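Local coordinates for protein Ufm1-specific protease (Caenorhabditis elegans, PDB 5EJJ) that cleaves the peptide bond after the C-terminal glycine of the ubiquitin-like modifier Ufm1, acting as a thiol protease that releases Ufm1 from its target proteins, at residues 377-382 and 401-406; 489-494 and 554-559. One frame throughout, in Å; residues are numbered along the deposited sequence.

Contact 1: 377-382 and 401-406; sequences GPYNYH and FQTIWS
The imidazole of H382 lies over the start of the Q402 side chain, with one ring face turned to Q402 CB. This is a CH-pi contact: Q402 CB sits 3.7 Å from the centroid of the H382 ring, displaced toward its rim. The two side chains cross at about a right angle. Ring and amide planes are 52° apart, so the end of Q402 is not stacked flat on the imidazole. Q402 is held at both ends of its amide, OE1 by R399 and NE2 by the carbonyl of P419. The edge of the H382 ring meets the next turn of the helix, where H382 NE2 lies 3.6 Å from S406 CB.

S406 makes the main polar link. Its OG stands between its own backbone N and carbonyl carbon (chi1 81°). From there it accepts the backbone N-H of N380, 2.7 Å from N380 N to S406 OG and nearly straight at 170°. S406 OG in turn donates to a lone pair of T403 O at 2.9 Å. The hydroxyl thus joins the loop to the helix backbone and is itself buried. T403 OG1 lies 3.4 Å from N380 O, a weak bond at most, and its proton may go to R399 O instead. T403 CG2 reaches the Y379 ring at 4.2 Å from Y379 CD1.

Y381 turns the other way and bonds through OH to the backbone O of D520. This loop packed along helix 396-409, which starts at C396, the inferred catalytic cysteine, belongs to the papain-like fold of the C78 peptidases.

Contact 2: 489-494 and 554-559; sequences TPVMIG and MVLPQP
Strands 491-494 and 554-557 run antiparallel in the antiparallel sheet of the papain-like C78 peptidase domain. M492 and V555 form a hydrogen-bonded pair. The bond from V555 N to M492 O is 2.9 Å and runs nearly along the C=O axis. Its return bond, M492 N to V555 O, is longer at 3.3 Å.

The apolar side chains interlock. M554 is bent at its end (chi3 -55°), and its CG, SD and CE curl round the tip of I493. I493 CD1 fills that bend, 3.4 Å from M554 CG. V491 CG1 is the next bump. V491 CG1 fits between M554 CG at 3.7 Å and L556 CD1 at 3.8 Å, and V491 and L556 lie side by side. Helix 477-484 packs on V491, M554 and L556.

M492 and V555 meet on the other face of the sheet. The M492 chain leaves anti to its backbone N and bends at chi2 (-93°). V555 CG1 nestles against the CB and SD of this bent chain, 3.5 Å from M492 SD. I404 of helix 396-409 also packs on M492.

Toward T489, prolines shape the contact. T489 and P559 approach tip to tip, methyl CG2 toward ring CG. T489 OG1, set between its own N and carbonyl carbon (chi1 48°), donates to a lone pair of P557 O at 2.8 Å. An alanine at T489 would lose both OG1 and CG2, and would probably loosen the hold of T489 on P557 and P559. The P557 ring lies across T489 and P490, with P557 CD 3.4 Å from P490 O.

The two contacts lie in the C78 peptidase domain, with centres about 11 Å apart. Both segments of contact 1 come before those of contact 2 in the sequence. Helix 396-409 joins them. The loop 377-382 packs on one side of it, while I404 points away from that loop and packs on contact 2. There I404 CG2 meets P557 CG at 3.5 Å. The helix that carries C396 is therefore held between a loop and the sheet. Y381 of contact 1 bonds to D520, and M492 of contact 2 lies about 7 Å, side chain to side chain, from C396. Both contacts thus sit near the probable catalytic residues.

Contact 1: 377-382 and 401-406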
# COMPACT_ATOMS: atom_id res chain seq x y z
N GLY A 377 -4.99 9.00 0.95
CA GLY A 377 -4.02 7.96 1.26
C GLY A 377 -3.97 7.57 2.73
O GLY A 377 -4.95 7.76 3.45
N PRO A 378 -2.84 7.00 3.19
CA PRO A 378 -2.59 6.72 4.61
C PRO A 378 -1.88 7.86 5.38
O PRO A 378 -1.26 8.73 4.76
CB PRO A 378 -1.66 5.50 4.55
CG PRO A 378 -0.84 5.77 3.36
CD PRO A 378 -1.80 6.39 2.33
N TYR A 379 -1.95 7.83 6.71
CA TYR A 379 -1.36 8.84 7.60
C TYR A 379 -1.14 8.17 8.95
O TYR A 379 -1.63 7.07 9.17
CB TYR A 379 -2.33 10.02 7.77
CG TYR A 379 -3.65 9.55 8.32
CD1 TYR A 379 -3.87 9.48 9.69
CD2 TYR A 379 -4.65 9.11 7.47
CE1 TYR A 379 -5.06 9.01 10.19
CE2 TYR A 379 -5.85 8.64 7.96
CZ TYR A 379 -6.05 8.58 9.33
OH TYR A 379 -7.25 8.10 9.82
N ASN A 380 -0.44 8.83 9.87
CA ASN A 380 -0.37 8.36 11.27
C ASN A 380 -1.15 9.26 12.23
O ASN A 380 -1.50 10.39 11.90
CB ASN A 380 1.07 8.24 11.78
CG ASN A 380 1.79 7.03 11.22
OD1 ASN A 380 1.23 5.92 11.16
ND2 ASN A 380 3.04 7.23 10.78
N TYR A 381 -1.41 8.74 13.43
CA TYR A 381 -2.15 9.47 14.45
C TYR A 381 -1.19 10.01 15.50
O TYR A 381 -0.71 9.25 16.34
CB TYR A 381 -3.16 8.54 15.11
CG TYR A 381 -4.05 9.19 16.15
CD1 TYR A 381 -4.19 10.58 16.21
CD2 TYR A 381 -4.74 8.42 17.08
CE1 TYR A 381 -4.99 11.17 17.16
CE2 TYR A 381 -5.54 9.00 18.03
CZ TYR A 381 -5.67 10.38 18.07
OH TYR A 381 -6.48 10.96 19.02
N HIS A 382 -0.91 11.31 15.45
CA HIS A 382 -0.12 11.96 16.50
C HIS A 382 -1.04 12.69 17.47
O HIS A 382 -2.13 13.13 17.10
CB HIS A 382 0.88 12.94 15.91
CG HIS A 382 1.76 12.35 14.85
ND1 HIS A 382 3.13 12.24 15.00
CD2 HIS A 382 1.47 11.85 13.63
CE1 HIS A 382 3.64 11.70 13.91
NE2 HIS A 382 2.66 11.45 13.07
N PHE A 401 -0.35 19.13 12.91
CA PHE A 401 0.68 19.43 11.94
C PHE A 401 1.45 18.15 11.64
O PHE A 401 1.76 17.85 10.49
CB PHE A 401 1.64 20.48 12.48
CG PHE A 401 2.84 20.66 11.64
CD1 PHE A 401 2.79 21.44 10.50
CD2 PHE A 401 4.02 20.05 11.98
CE1 PHE A 401 3.90 21.62 9.70
CE2 PHE A 401 5.14 20.21 11.19
CZ PHE A 401 5.08 21.01 10.04
N GLN A 402 1.74 17.41 12.70
CA GLN A 402 2.47 16.15 12.60
C GLN A 402 1.69 15.10 11.80
O GLN A 402 2.25 14.44 10.91
CB GLN A 402 2.86 15.65 13.99
CG GLN A 402 4.02 16.41 14.61
CD GLN A 402 4.41 15.87 15.97
OE1 GLN A 402 3.57 15.33 16.69
NE2 GLN A 402 5.69 16.01 16.34
N THR A 403 0.41 14.96 12.11
CA THR A 403 -0.46 14.13 11.29
C THR A 403 -0.37 14.54 9.82
O THR A 403 -0.02 13.73 8.99
CB THR A 403 -1.91 14.18 11.76
OG1 THR A 403 -2.01 13.58 13.06
CG2 THR A 403 -2.79 13.43 10.79
N ILE A 404 -0.63 15.79 9.51
CA ILE A 404 -0.51 16.23 8.12
C ILE A 404 0.86 15.88 7.55
O ILE A 404 1.00 15.57 6.36
CB ILE A 404 -0.77 17.75 7.97
CG1 ILE A 404 -2.20 18.07 8.39
CG2 ILE A 404 -0.56 18.23 6.54
CD1 ILE A 404 -2.48 19.53 8.40
N TRP A 405 1.88 15.89 8.39
CA TRP A 405 3.23 15.61 7.90
C TRP A 405 3.33 14.15 7.55
O TRP A 405 3.75 13.79 6.45
CB TRP A 405 4.31 15.99 8.93
CG TRP A 405 5.70 15.93 8.36
CD1 TRP A 405 6.42 14.81 8.08
CD2 TRP A 405 6.54 17.03 8.00
NE1 TRP A 405 7.65 15.14 7.57
CE2 TRP A 405 7.75 16.50 7.51
CE3 TRP A 405 6.39 18.42 8.05
CZ2 TRP A 405 8.80 17.31 7.07
CZ3 TRP A 405 7.44 19.22 7.62
CH2 TRP A 405 8.63 18.66 7.14
N SER A 406 2.93 13.30 8.50
CA SER A 406 3.02 11.87 8.31
C SER A 406 2.32 11.44 7.02
O SER A 406 2.78 10.53 6.33
CB SER A 406 2.44 11.14 9.52
OG SER A 406 1.03 11.06 9.44

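Contact 2: 489-494 and 554-559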
# COMPACT_ATOMS: atom_id res chain seq x y z
N THR A 489 -5.82 15.28 1.27
CA THR A 489 -4.98 15.38 2.47
C THR A 489 -5.79 15.64 3.74
O THR A 489 -6.89 16.18 3.67
CB THR A 489 -4.01 16.52 2.32
OG1 THR A 489 -4.73 17.68 1.86
CG2 THR A 489 -2.95 16.16 1.31
N PRO A 490 -5.24 15.26 4.90
CA PRO A 490 -6.02 15.55 6.10
C PRO A 490 -6.10 17.07 6.27
O PRO A 490 -5.20 17.80 5.83
CB PRO A 490 -5.20 14.92 7.24
CG PRO A 490 -4.14 14.09 6.57
CD PRO A 490 -3.91 14.71 5.22
N VAL A 491 -7.19 17.54 6.87
CA VAL A 491 -7.44 18.96 6.99
C VAL A 491 -7.29 19.39 8.44
O VAL A 491 -7.87 18.78 9.34
CB VAL A 491 -8.85 19.31 6.47
CG1 VAL A 491 -9.29 20.68 6.94
CG2 VAL A 491 -8.87 19.23 4.96
N MET A 492 -6.49 20.43 8.66
CA MET A 492 -6.43 21.02 9.98
C MET A 492 -7.47 22.12 10.10
O MET A 492 -7.48 23.10 9.34
CB MET A 492 -5.05 21.55 10.32
CG MET A 492 -5.00 22.29 11.67
SD MET A 492 -5.25 24.10 11.61
CE MET A 492 -5.07 24.47 13.36
N ILE A 493 -8.37 21.92 11.07
CA ILE A 493 -9.43 22.87 11.37
C ILE A 493 -8.99 23.69 12.58
O ILE A 493 -8.71 23.15 13.66
CB ILE A 493 -10.81 22.14 11.59
CG1 ILE A 493 -11.92 23.12 11.94
CG2 ILE A 493 -10.71 21.09 12.67
CD1 ILE A 493 -12.41 23.91 10.79
N GLY A 494 -8.87 25.00 12.35
CA GLY A 494 -8.47 25.95 13.38
C GLY A 494 -9.67 26.38 14.19
O GLY A 494 -10.34 27.36 13.86
N MET A 554 -9.32 27.01 8.36
CA MET A 554 -9.06 25.67 7.82
C MET A 554 -7.87 25.68 6.85
O MET A 554 -7.84 26.47 5.88
CB MET A 554 -10.31 25.15 7.09
CG MET A 554 -10.94 23.92 7.72
SD MET A 554 -12.68 23.64 7.23
CE MET A 554 -13.41 25.21 7.67
N VAL A 555 -6.89 24.83 7.12
CA VAL A 555 -5.75 24.70 6.21
C VAL A 555 -5.82 23.37 5.45
O VAL A 555 -6.08 22.31 6.04
CB VAL A 555 -4.38 24.93 6.92
CG1 VAL A 555 -4.34 24.27 8.27
CG2 VAL A 555 -3.23 24.44 6.05
N LEU A 556 -5.62 23.48 4.14
CA LEU A 556 -5.91 22.43 3.16
C LEU A 556 -4.67 22.15 2.33
O LEU A 556 -4.48 22.75 1.26
CB LEU A 556 -7.00 22.91 2.22
CG LEU A 556 -8.44 22.54 2.56
CD1 LEU A 556 -8.80 22.94 3.96
CD2 LEU A 556 -9.39 23.17 1.57
N PRO A 557 -3.81 21.22 2.81
CA PRO A 557 -2.51 20.98 2.18
C PRO A 557 -2.61 20.50 0.73
O PRO A 557 -3.45 19.66 0.41
CB PRO A 557 -1.90 19.90 3.07
CG PRO A 557 -2.57 20.11 4.42
CD PRO A 557 -3.97 20.45 4.05
N GLN A 558 -1.78 21.07 -0.13
CA GLN A 558 -1.80 20.68 -1.54
C GLN A 558 -0.55 19.87 -1.85
O GLN A 558 0.58 20.31 -1.59
CB GLN A 558 -1.84 21.91 -2.47
CG GLN A 558 -2.84 23.00 -2.08
CD GLN A 558 -4.28 22.62 -2.40
OE1 GLN A 558 -4.71 22.66 -3.55
NE2 GLN A 558 -5.03 22.27 -1.36
N PRO A 559 -0.73 18.68 -2.43
CA PRO A 559 0.42 17.85 -2.79
C PRO A 559 0.98 18.31 -4.13
O PRO A 559 0.20 18.78 -4.98
CB PRO A 559 -0.20 16.45 -2.94
CG PRO A 559 -1.64 16.58 -2.49
CD PRO A 559 -2.00 18.01 -2.73